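Biliverdin reductase (Synechocystis sp., PDB 5B3T) probably reduces the heme breakdown product biliverdin with NAD(P)H, as a Gfo/Idh/MocA-family enzyme built on a Rossmann fold. Local coordinates at residues V102-L107 with V130-L135; K126-E131 with V306-S311; R188-T193 with L312-V317. All blocks are in the same frame, centred on the assembly; numbering follows the deposited sequence.

How the interactions relate
From the N terminus, interaction 1 comes first: strand 100-104 leads through helix 111-124 to strand 128-131, and the contact closes this short beta-alpha-beta loop. Interaction 2 opens on the same strand 128-131, sharing Val130 and Glu131 with interaction 1, and closes a far longer loop when the chain returns at 306-311, tying the Rossmann sheet to the start of helix 309-325. Interaction 3 opens inside that loop at 188-193 and closes beyond it at 312-317, so interactions 2 and 3 cross, both using helix 309-325. Arg188 reaches back to the carbonyl of His132, joining interaction 3 to interaction 1.

Interaction 1 (V102-L107 with V130-L135); sequences VLEYPL and VEHIEL
Val130 is the bump that fills the hollow on one face of the two strands. Its CG2, anti to the carbonyl carbon, rests 3.7 Å from Leu103 CD1 and also meets Leu107 CD1, while its CG1 comes in at the edge of the Tyr105 ring, 4.0 Å from Tyr105 CD1. Beneath these side chains the backbones run parallel: Glu131 N donates to Leu103 O at 3.2 Å, nearly along the C=O axis, and Tyr105 N donates to Glu131 O at 2.8 Å. This is the pairing of the last two strands of the Rossmann sheet, joined by a beta-alpha-beta crossover through helix 111-124, and just past the strand end stands Tyr105, an NADP(+)-binding residue followed by a cis peptide bond to Pro106. Tyr105 CB sits over one face of the His132 imidazole, 4.1 Å from its centroid, and Ser187 holds His132 ND1. On the other face of the sheet Glu104, its chain bent at chi2 (72°), hooks under the turn after strand 128-131. Its OE2 takes two bonds of 2.8 Å, from Ile133 N on the syn lone pair and from Glu134 N, which approaches from above the carboxylate plane. An alanine in place of Glu104 would remove the acceptor for both amides and would probably loosen this turn. The same OE2 lies at the edge of the His132 ring, 3.9 Å from CD2.

Interaction 2 (K126-E131 with V306-S311); sequences KLLHVE and VDLEAS
Leu308 and Val306 carry this contact from the incoming chain, and Val130 takes the largest single share on the strand side. Leu308 has CG anti to the backbone N (chi1 -158°), which swings its two methyls onto the strand: CD1 lies 3.7 Å from Val130 CG2, and CD2 meets Leu128 CD2 methyl to methyl at the same 3.7 Å as the two side chains cross obliquely. Val130 is thus wedged obliquely against the leucine, and its other methyl, CG1, presses on the first turn of the helix, 3.3 Å from Ser311 OG. Strand 128-131 is the outermost strand of the parallel Rossmann sheet at this end, so here the C-terminal part of the chain packs against the edge of the nucleotide-binding fold just where that part of the chain enters helix 309-325. Asp307 marks that entry: its OD2 accepts a weak capping bond from Glu309 N. Val306 bridges three strand residues. Its CB sits in the plane of the His129 ring, at the edge, 3.8 Å from CE1; CG1 lies in front of the carbonyl oxygen of Val130, roughly along the C=O direction; and CG2 touches Glu131 OE2 at 3.4 Å. Asp290 of helix 283-300 takes the hydrogen bond from His129 NE2 and so helps fix the turn of that ring. A water sits between the segments, donating to Asp307 O at 2.7 Å and only weakly to Val130 O, and it is also hydrogen-bonded to Ser311 OG at 2.9 Å, an atom with a second, weak partner in Arg191.

Interaction 3 (R188-T193 with L312-V317); sequences RISRFT and LYALEV
Ser190 turns its hydroxyl into the crowded position between the backbone N and the carbonyl carbon (chi1 75°), and that sets OG down on helix 309-325, 3.2 Å from Ala314 CB. The small methyl lets the loop come close: the CA atoms of Ser190 and Ala314 are 5.6 Å apart. The hydroxyl has its polar partner in Ser187 O, three residues earlier in helix 183-189, so towards Ala314 it makes only van der Waals contact. One turn further along helix 309-325, Val317 CG2 meets Ser190 CB at 4.1 Å, and the same CG2 also lies over a face of the Tyr313 ring, 3.6 Å above its plane and offset toward the rim. Tyr313 extends with CG anti to the backbone N (chi1 -175°), which brings its ring alongside the loop: Ser190 O is at the edge of the ring, in plane, and Thr193 OG1 approaches CD2 obliquely at 3.6 Å. Tyr313 OH is hydrogen-bonded to Val199 N. Arg191 passes by with NH2 4.3 Å from Ala314 CB, its NE hydrogen-bonded to Ser187 OG and its guanidinium making a cation-pi contact with Tyr105. Within the C-terminal alpha/beta domain the contact therefore packs the loop after helix 183-189 and the first residue of helix 193-196 against helix 309-325, while Phe192 points off to helix 137-146 and Tyr313 reaches the start of strand 199-210.

Interaction 1 (V102-L107 with V130-L135)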
# COMPACT_ATOMS: atom_id res chain seq x y z
N VAL A 102 -0.55 -2.82 -12.69
CA VAL A 102 -0.92 -3.20 -11.34
C VAL A 102 0.05 -2.51 -10.39
O VAL A 102 1.26 -2.56 -10.59
CB VAL A 102 -0.91 -4.72 -11.13
CG1 VAL A 102 -1.12 -5.06 -9.65
CG2 VAL A 102 -1.97 -5.38 -11.99
N LEU A 103 -0.49 -1.86 -9.36
CA LEU A 103 0.31 -1.15 -8.38
C LEU A 103 0.07 -1.71 -6.99
O LEU A 103 -1.06 -2.08 -6.65
CB LEU A 103 0.00 0.35 -8.36
CG LEU A 103 0.32 1.23 -9.57
CD1 LEU A 103 -0.97 1.79 -10.15
CD2 LEU A 103 1.26 2.35 -9.17
N GLU A 104 1.13 -1.78 -6.20
CA GLU A 104 0.99 -1.76 -4.75
C GLU A 104 0.79 -0.31 -4.34
O GLU A 104 1.57 0.56 -4.74
CB GLU A 104 2.22 -2.36 -4.07
CG GLU A 104 2.10 -2.49 -2.56
CD GLU A 104 1.15 -3.59 -2.13
OE1 GLU A 104 0.75 -4.40 -2.99
OE2 GLU A 104 0.80 -3.65 -0.94
N TYR A 105 -0.27 -0.05 -3.58
CA TYR A 105 -0.58 1.30 -3.12
C TYR A 105 0.69 1.94 -2.53
O TYR A 105 1.43 1.27 -1.82
CB TYR A 105 -1.70 1.27 -2.08
CG TYR A 105 -2.27 2.63 -1.76
CD1 TYR A 105 -3.27 3.19 -2.54
CD2 TYR A 105 -1.79 3.36 -0.68
CE1 TYR A 105 -3.79 4.43 -2.25
CE2 TYR A 105 -2.30 4.61 -0.38
CZ TYR A 105 -3.30 5.14 -1.17
OH TYR A 105 -3.82 6.38 -0.87
N PRO A 106 0.94 3.23 -2.82
CA PRO A 106 0.11 4.31 -3.37
C PRO A 106 -0.20 4.26 -4.86
O PRO A 106 0.54 3.69 -5.65
CB PRO A 106 0.94 5.55 -3.07
CG PRO A 106 2.34 5.07 -3.19
CD PRO A 106 2.34 3.67 -2.64
N LEU A 107 -1.32 4.89 -5.22
CA LEU A 107 -1.70 5.05 -6.61
C LEU A 107 -1.06 6.29 -7.23
O LEU A 107 -0.58 6.24 -8.36
CB LEU A 107 -3.23 5.12 -6.73
CG LEU A 107 -3.87 5.67 -8.01
CD1 LEU A 107 -3.50 4.83 -9.22
CD2 LEU A 107 -5.38 5.74 -7.84
N VAL A 130 -5.07 -1.53 -8.34
CA VAL A 130 -4.29 -1.17 -7.16
C VAL A 130 -4.78 -1.99 -5.98
O VAL A 130 -5.99 -2.06 -5.73
CB VAL A 130 -4.39 0.33 -6.85
CG1 VAL A 130 -3.55 0.68 -5.62
CG2 VAL A 130 -3.96 1.16 -8.04
N GLU A 131 -3.85 -2.60 -5.25
CA GLU A 131 -4.15 -3.21 -3.96
C GLU A 131 -3.14 -2.72 -2.93
O GLU A 131 -2.11 -2.13 -3.26
CB GLU A 131 -4.14 -4.74 -4.04
CG GLU A 131 -5.53 -5.38 -3.96
CD GLU A 131 -6.25 -5.14 -2.64
OE1 GLU A 131 -5.64 -4.58 -1.69
OE2 GLU A 131 -7.44 -5.50 -2.54
N HIS A 132 -3.46 -2.99 -1.67
CA HIS A 132 -2.61 -2.59 -0.54
C HIS A 132 -2.53 -3.80 0.39
O HIS A 132 -3.31 -3.93 1.34
CB HIS A 132 -3.19 -1.36 0.16
CG HIS A 132 -2.22 -0.68 1.07
ND1 HIS A 132 -2.60 0.33 1.94
CD2 HIS A 132 -0.89 -0.85 1.25
CE1 HIS A 132 -1.54 0.75 2.61
NE2 HIS A 132 -0.49 0.05 2.21
N ILE A 133 -1.57 -4.69 0.11
CA ILE A 133 -1.48 -5.98 0.77
C ILE A 133 -0.20 -6.10 1.60
O ILE A 133 -0.20 -6.73 2.66
CB ILE A 133 -1.57 -7.13 -0.25
CG1 ILE A 133 -2.90 -7.07 -1.00
CG2 ILE A 133 -1.41 -8.49 0.43
CD1 ILE A 133 -2.98 -8.01 -2.18
N GLU A 134 0.89 -5.48 1.14
CA GLU A 134 2.18 -5.65 1.81
C GLU A 134 2.12 -5.17 3.26
O GLU A 134 2.69 -5.80 4.16
CB GLU A 134 3.27 -4.92 1.04
CG GLU A 134 4.68 -5.18 1.53
CD GLU A 134 5.09 -4.28 2.68
OE1 GLU A 134 4.55 -3.16 2.77
OE2 GLU A 134 5.94 -4.70 3.50
N LEU A 135 1.45 -4.05 3.51
CA LEU A 135 1.32 -3.50 4.86
C LEU A 135 0.10 -4.13 5.52
O LEU A 135 -1.04 -3.75 5.25
CB LEU A 135 1.21 -1.98 4.82
CG LEU A 135 1.03 -1.30 6.18
CD1 LEU A 135 2.26 -1.51 7.05
CD2 LEU A 135 0.72 0.19 6.01

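Interaction 2 (K126-E131 with V306-S311)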
# COMPACT_ATOMS: atom_id res chain seq x y z
N LYS A 126 -7.03 -0.17 -20.91
CA LYS A 126 -6.03 -0.97 -20.22
C LYS A 126 -6.38 -1.07 -18.74
O LYS A 126 -7.03 -0.18 -18.17
CB LYS A 126 -4.63 -0.37 -20.37
CG LYS A 126 -4.10 -0.39 -21.80
CD LYS A 126 -3.68 -1.79 -22.22
CE LYS A 126 -3.49 -1.86 -23.73
NZ LYS A 126 -2.84 -3.13 -24.15
N LEU A 127 -5.93 -2.16 -18.12
CA LEU A 127 -6.17 -2.37 -16.70
C LEU A 127 -5.37 -1.38 -15.86
O LEU A 127 -4.19 -1.12 -16.12
CB LEU A 127 -5.79 -3.80 -16.31
CG LEU A 127 -5.86 -4.18 -14.83
CD1 LEU A 127 -7.30 -4.12 -14.33
CD2 LEU A 127 -5.25 -5.56 -14.59
N LEU A 128 -6.03 -0.80 -14.86
CA LEU A 128 -5.37 -0.06 -13.79
C LEU A 128 -5.88 -0.62 -12.48
O LEU A 128 -7.02 -0.34 -12.08
CB LEU A 128 -5.63 1.45 -13.88
CG LEU A 128 -5.05 2.28 -12.74
CD1 LEU A 128 -3.53 2.20 -12.73
CD2 LEU A 128 -5.50 3.72 -12.83
N HIS A 129 -5.06 -1.43 -11.82
CA HIS A 129 -5.46 -2.19 -10.64
C HIS A 129 -4.51 -1.87 -9.50
O HIS A 129 -3.29 -1.93 -9.67
CB HIS A 129 -5.46 -3.69 -10.95
CG HIS A 129 -5.77 -4.55 -9.77
ND1 HIS A 129 -6.98 -4.53 -9.12
CD2 HIS A 129 -5.01 -5.48 -9.12
CE1 HIS A 129 -6.97 -5.40 -8.13
NE2 HIS A 129 -5.78 -5.99 -8.11
N VAL A 130 -5.07 -1.53 -8.34
CA VAL A 130 -4.29 -1.17 -7.16
C VAL A 130 -4.78 -1.99 -5.98
O VAL A 130 -5.99 -2.06 -5.73
CB VAL A 130 -4.39 0.33 -6.85
CG1 VAL A 130 -3.55 0.68 -5.62
CG2 VAL A 130 -3.96 1.16 -8.04
N GLU A 131 -3.85 -2.60 -5.25
CA GLU A 131 -4.15 -3.21 -3.96
C GLU A 131 -3.14 -2.72 -2.93
O GLU A 131 -2.11 -2.13 -3.26
CB GLU A 131 -4.14 -4.74 -4.04
CG GLU A 131 -5.53 -5.38 -3.96
CD GLU A 131 -6.25 -5.14 -2.64
OE1 GLU A 131 -5.64 -4.58 -1.69
OE2 GLU A 131 -7.44 -5.50 -2.54
N VAL A 306 -12.08 -6.23 -6.80
CA VAL A 306 -11.56 -4.93 -6.39
C VAL A 306 -11.78 -3.92 -7.50
O VAL A 306 -11.54 -4.20 -8.68
CB VAL A 306 -10.07 -5.03 -6.03
CG1 VAL A 306 -9.49 -3.66 -5.73
CG2 VAL A 306 -9.87 -5.97 -4.84
N ASP A 307 -12.26 -2.73 -7.14
CA ASP A 307 -12.30 -1.61 -8.06
C ASP A 307 -11.43 -0.49 -7.51
O ASP A 307 -11.06 -0.47 -6.33
CB ASP A 307 -13.74 -1.13 -8.31
CG ASP A 307 -14.24 -0.18 -7.24
OD1 ASP A 307 -14.01 -0.42 -6.04
OD2 ASP A 307 -14.88 0.83 -7.62
N LEU A 308 -11.11 0.47 -8.38
CA LEU A 308 -10.17 1.53 -8.03
C LEU A 308 -10.70 2.46 -6.95
O LEU A 308 -9.92 3.22 -6.37
CB LEU A 308 -9.82 2.34 -9.28
CG LEU A 308 -8.51 3.13 -9.26
CD1 LEU A 308 -7.33 2.18 -9.14
CD2 LEU A 308 -8.39 3.98 -10.51
N GLU A 309 -12.01 2.41 -6.66
CA GLU A 309 -12.61 3.41 -5.78
C GLU A 309 -12.03 3.36 -4.37
O GLU A 309 -11.91 4.41 -3.72
CB GLU A 309 -14.13 3.21 -5.73
CG GLU A 309 -14.85 4.27 -4.94
CD GLU A 309 -14.38 5.67 -5.29
OE1 GLU A 309 -14.35 6.01 -6.49
OE2 GLU A 309 -14.04 6.43 -4.35
N ALA A 310 -11.65 2.18 -3.89
CA ALA A 310 -11.10 2.08 -2.54
C ALA A 310 -9.76 2.80 -2.43
O ALA A 310 -9.49 3.48 -1.44
CB ALA A 310 -10.97 0.62 -2.13
N SER A 311 -8.91 2.65 -3.45
CA SER A 311 -7.63 3.35 -3.44
C SER A 311 -7.80 4.84 -3.71
O SER A 311 -7.01 5.65 -3.21
CB SER A 311 -6.68 2.73 -4.46
OG SER A 311 -6.37 1.39 -4.12
O HOH W 1 -8.67 -0.04 -5.08

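Interaction 3 (R188-T193 with L312-V317)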
# COMPACT_ATOMS: atom_id res chain seq x y z
N ARG A 188 -4.88 2.18 5.22
CA ARG A 188 -5.40 1.08 6.04
C ARG A 188 -6.69 1.48 6.74
O ARG A 188 -7.66 0.72 6.75
CB ARG A 188 -4.34 0.65 7.06
CG ARG A 188 -3.12 -0.03 6.45
CD ARG A 188 -3.27 -1.55 6.48
NE ARG A 188 -4.46 -2.02 5.78
CZ ARG A 188 -4.45 -2.54 4.56
NH1 ARG A 188 -3.29 -2.68 3.91
NH2 ARG A 188 -5.57 -2.93 3.98
N ILE A 189 -6.71 2.68 7.34
CA ILE A 189 -7.86 3.07 8.15
C ILE A 189 -9.07 3.43 7.29
O ILE A 189 -10.19 3.51 7.82
CB ILE A 189 -7.47 4.25 9.06
CG1 ILE A 189 -8.38 4.31 10.29
CG2 ILE A 189 -7.53 5.57 8.30
CD1 ILE A 189 -8.29 3.09 11.17
N SER A 190 -8.89 3.63 5.99
CA SER A 190 -9.95 4.14 5.13
C SER A 190 -10.70 3.06 4.37
O SER A 190 -11.63 3.38 3.63
CB SER A 190 -9.37 5.14 4.12
OG SER A 190 -8.65 4.47 3.10
N ARG A 191 -10.32 1.79 4.53
CA ARG A 191 -10.89 0.71 3.73
C ARG A 191 -11.97 -0.06 4.47
O ARG A 191 -12.21 -1.24 4.18
CB ARG A 191 -9.77 -0.22 3.25
CG ARG A 191 -8.83 0.48 2.28
CD ARG A 191 -7.57 -0.30 2.01
NE ARG A 191 -6.66 0.47 1.16
CZ ARG A 191 -6.62 0.38 -0.16
NH1 ARG A 191 -7.44 -0.44 -0.80
NH2 ARG A 191 -5.76 1.12 -0.85
N PHE A 192 -12.64 0.59 5.43
CA PHE A 192 -13.83 0.06 6.07
C PHE A 192 -15.03 1.00 5.88
O PHE A 192 -15.96 0.97 6.69
CB PHE A 192 -13.58 -0.19 7.56
CG PHE A 192 -12.32 -0.98 7.84
CD1 PHE A 192 -12.30 -2.37 7.73
CD2 PHE A 192 -11.16 -0.33 8.22
CE1 PHE A 192 -11.15 -3.08 8.00
CE2 PHE A 192 -10.00 -1.04 8.48
CZ PHE A 192 -9.99 -2.42 8.37
N THR A 193 -15.00 1.80 4.82
CA THR A 193 -16.08 2.74 4.55
C THR A 193 -17.43 2.03 4.54
O THR A 193 -18.46 2.62 4.86
CB THR A 193 -15.88 3.45 3.19
OG1 THR A 193 -14.60 4.09 3.18
CG2 THR A 193 -16.97 4.49 2.97
N LEU A 312 -8.81 5.21 -4.49
CA LEU A 312 -9.08 6.63 -4.71
C LEU A 312 -9.52 7.32 -3.43
O LEU A 312 -9.14 8.46 -3.17
CB LEU A 312 -10.13 6.81 -5.81
CG LEU A 312 -9.67 6.69 -7.26
CD1 LEU A 312 -10.86 6.77 -8.19
CD2 LEU A 312 -8.65 7.78 -7.59
N TYR A 313 -10.34 6.64 -2.62
CA TYR A 313 -10.78 7.26 -1.37
C TYR A 313 -9.64 7.36 -0.37
O TYR A 313 -9.51 8.37 0.33
CB TYR A 313 -11.95 6.49 -0.76
CG TYR A 313 -12.47 7.22 0.46
CD1 TYR A 313 -12.96 8.51 0.35
CD2 TYR A 313 -12.44 6.63 1.72
CE1 TYR A 313 -13.42 9.20 1.45
CE2 TYR A 313 -12.91 7.31 2.83
CZ TYR A 313 -13.40 8.60 2.69
OH TYR A 313 -13.86 9.29 3.78
N ALA A 314 -8.80 6.32 -0.28
CA ALA A 314 -7.62 6.40 0.56
C ALA A 314 -6.74 7.58 0.15
O ALA A 314 -6.16 8.26 1.00
CB ALA A 314 -6.83 5.09 0.49
N LEU A 315 -6.65 7.83 -1.16
CA LEU A 315 -5.92 8.99 -1.65
C LEU A 315 -6.60 10.29 -1.22
O LEU A 315 -5.93 11.25 -0.85
CB LEU A 315 -5.81 8.90 -3.17
CG LEU A 315 -5.00 9.91 -3.99
CD1 LEU A 315 -3.68 10.26 -3.31
CD2 LEU A 315 -4.76 9.33 -5.38
N GLU A 316 -7.94 10.33 -1.26
CA GLU A 316 -8.65 11.51 -0.80
C GLU A 316 -8.39 11.76 0.68
O GLU A 316 -8.16 12.91 1.09
CB GLU A 316 -10.16 11.35 -1.05
CG GLU A 316 -11.00 12.48 -0.46
CD GLU A 316 -12.49 12.31 -0.71
OE1 GLU A 316 -12.86 11.65 -1.70
OE2 GLU A 316 -13.29 12.83 0.10
N VAL A 317 -8.41 10.71 1.50
CA VAL A 317 -8.15 10.86 2.93
C VAL A 317 -6.74 11.38 3.16
O VAL A 317 -6.50 12.21 4.05
CB VAL A 317 -8.39 9.53 3.66
CG1 VAL A 317 -7.95 9.63 5.11
CG2 VAL A 317 -9.86 9.14 3.57